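Cysteine S-methyltransferase NleE (Escherichia coli O157:H7, PDB 4R29) probably transfers a methyl group from S-adenosyl-L-methionine to a zinc-finger cysteine of host TAB2 and TAB3, blocking NF-kappa-B activation. Local coordinates at residues Y168-K171 against R172-Q176. The protein carries 1 engineered substitution. Residues are numbered along the deposited sequence; the frame is centred on the assembly and turned at random.
Sequences YNIK and RDIMQ
Arg172 folds its guanidinium back over Asn169, three residues earlier in helix 155-181. Its CG sits between the backbone N and the carbonyl carbon (chi1 74°), and a further bend at chi2 lays the chain along the helix surface. Asn169 OD1 then lies over one face of the guanidinium, with Arg172 CZ 3.1 Å from Asn169 OD1. Although Arg172 NH1 comes to 2.8 Å from Asn169 OD1, the angle is poor for a hydrogen bond, and the amide and guanidinium planes are 53° apart; the attraction between the partly negative oxygen and the positive group is probably electrostatic. The directed bond goes instead to the next residue: Arg172 NE donates to Asp173 OD1 at 2.8 Å, on the syn side but tilted out of both the carboxylate and guanidinium planes, in a bent salt bridge (138° at the hydrogen).

Another side of the helix carries Lys171 and Met175, one turn apart and running side by side, with Lys171 NZ 3.6 Å from Met175 SD. The ammonium has stronger partners on helix 186-201, a salt bridge to Glu191 and a hydrogen bond to Ser190, while Met175 packs on Ser190 and Lys186. Ile170 and Ile174 add an apolar contact, CG2 of Ile170 to CD1 of Ile174 at 3.8 Å. Beneath the side chains run regular i to i+4 bonds, such as Met175 N to Lys171 O at 2.9 Å.

The chemistry thus differs around the helix: Arg172 is bonded to a carboxylate at the protein surface, with an amide oxygen only near its face, whereas Lys171, its side chain about 6 Å from the bound S-adenosylmethionine, ties this helix to its neighbour through both Glu191 and Ser190.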
loop_
_atom_site.group_PDB
_atom_site.type_symbol
_atom_site.label_atom_id
_atom_site.label_comp_id
_atom_site.label_asym_id
_atom_site.label_seq_id
_atom_site.Cartn_x
_atom_site.Cartn_y
_atom_site.Cartn_z
ATOM N N TYR A 168 -2.190 -7.332 9.455
ATOM C CA TYR A 168 -1.086 -6.411 9.669
ATOM C C TYR A 168 -0.942 -6.017 11.144
ATOM O O TYR A 168 0.167 -5.882 11.652
ATOM C CB TYR A 168 -1.281 -5.162 8.838
ATOM C CG TYR A 168 -0.183 -4.148 9.017
ATOM C CD1 TYR A 168 1.019 -4.282 8.333
ATOM C CD2 TYR A 168 -0.345 -3.058 9.862
ATOM C CE1 TYR A 168 2.028 -3.359 8.476
ATOM C CE2 TYR A 168 0.663 -2.126 10.020
ATOM C CZ TYR A 168 1.848 -2.285 9.321
ATOM O OH TYR A 168 2.867 -1.375 9.457
ATOM N N ASN A 169 -2.069 -5.811 11.811
ATOM C CA ASN A 169 -2.062 -5.453 13.218
ATOM C C ASN A 169 -1.585 -6.606 14.091
ATOM O O ASN A 169 -0.911 -6.405 15.089
ATOM C CB ASN A 169 -3.456 -5.002 13.663
ATOM C CG ASN A 169 -3.779 -3.586 13.223
ATOM O OD1 ASN A 169 -2.883 -2.771 13.014
ATOM N ND2 ASN A 169 -5.063 -3.289 13.073
ATOM N N ILE A 170 -1.962 -7.821 13.716
ATOM C CA ILE A 170 -1.500 -8.974 14.443
ATOM C C ILE A 170 0.013 -9.079 14.308
ATOM O O ILE A 170 0.716 -9.251 15.303
ATOM C CB ILE A 170 -2.132 -10.245 13.921
ATOM C CG1 ILE A 170 -3.604 -10.305 14.324
ATOM C CG2 ILE A 170 -1.365 -11.460 14.433
ATOM C CD1 ILE A 170 -4.317 -11.522 13.749
ATOM N N LYS A 171 0.513 -8.958 13.079
ATOM C CA LYS A 171 1.955 -9.011 12.856
ATOM C C LYS A 171 2.668 -7.968 13.712
ATOM O O LYS A 171 3.574 -8.294 14.464
ATOM C CB LYS A 171 2.314 -8.783 11.388
ATOM C CG LYS A 171 3.798 -9.037 11.074
ATOM C CD LYS A 171 4.358 -7.992 10.128
ATOM C CE LYS A 171 5.413 -8.570 9.159
ATOM N NZ LYS A 171 6.388 -9.533 9.789
ATOM N N ARG A 172 2.259 -6.708 13.601
ATOM C CA ARG A 172 2.979 -5.661 14.311
ATOM C C ARG A 172 2.822 -5.783 15.847
ATOM O O ARG A 172 3.774 -5.531 16.578
ATOM C CB ARG A 172 2.623 -4.266 13.788
ATOM C CG ARG A 172 1.274 -3.781 14.202
ATOM C CD ARG A 172 1.344 -2.758 15.330
ATOM N NE ARG A 172 0.003 -2.487 15.854
ATOM C CZ ARG A 172 -0.941 -1.828 15.183
ATOM N NH1 ARG A 172 -0.690 -1.372 13.957
ATOM N NH2 ARG A 172 -2.138 -1.632 15.730
ATOM N N ASP A 173 1.652 -6.203 16.327
ATOM C CA ASP A 173 1.485 -6.463 17.763
ATOM C C ASP A 173 2.457 -7.534 18.260
ATOM O O ASP A 173 3.105 -7.377 19.300
ATOM C CB ASP A 173 0.040 -6.845 18.103
ATOM C CG ASP A 173 -0.913 -5.668 17.970
ATOM O OD1 ASP A 173 -0.434 -4.546 17.697
ATOM O OD2 ASP A 173 -2.134 -5.852 18.141
ATOM N N ILE A 174 2.567 -8.616 17.496
ATOM C CA ILE A 174 3.472 -9.705 17.829
ATOM C C ILE A 174 4.921 -9.224 17.845
ATOM O O ILE A 174 5.661 -9.451 18.803
ATOM C CB ILE A 174 3.263 -10.898 16.876
ATOM C CG1 ILE A 174 1.913 -11.559 17.188
ATOM C CG2 ILE A 174 4.393 -11.917 16.999
ATOM C CD1 ILE A 174 1.626 -12.768 16.342
ATOM N N MET A 175 5.309 -8.501 16.808
ATOM C CA MET A 175 6.673 -8.023 16.718
ATOM C C MET A 175 7.056 -6.997 17.789
ATOM O O MET A 175 8.197 -6.984 18.264
ATOM C CB MET A 175 6.958 -7.496 15.326
ATOM C CG MET A 175 7.646 -8.536 14.474
ATOM S SD MET A 175 7.643 -8.021 12.778
ATOM C CE MET A 175 9.113 -7.001 12.848
ATOM N N GLN A 176 6.107 -6.144 18.154
ATOM C CA GLN A 176 6.317 -5.181 19.215
ATOM C C GLN A 176 6.568 -5.914 20.523
ATOM O O GLN A 176 7.470 -5.558 21.282
ATOM C CB GLN A 176 5.076 -4.313 19.369
ATOM C CG GLN A 176 4.822 -3.393 18.199
ATOM C CD GLN A 176 5.147 -1.955 18.527
ATOM O OE1 GLN A 176 4.266 -1.080 18.476
ATOM N NE2 GLN A 176 6.419 -1.691 18.875
#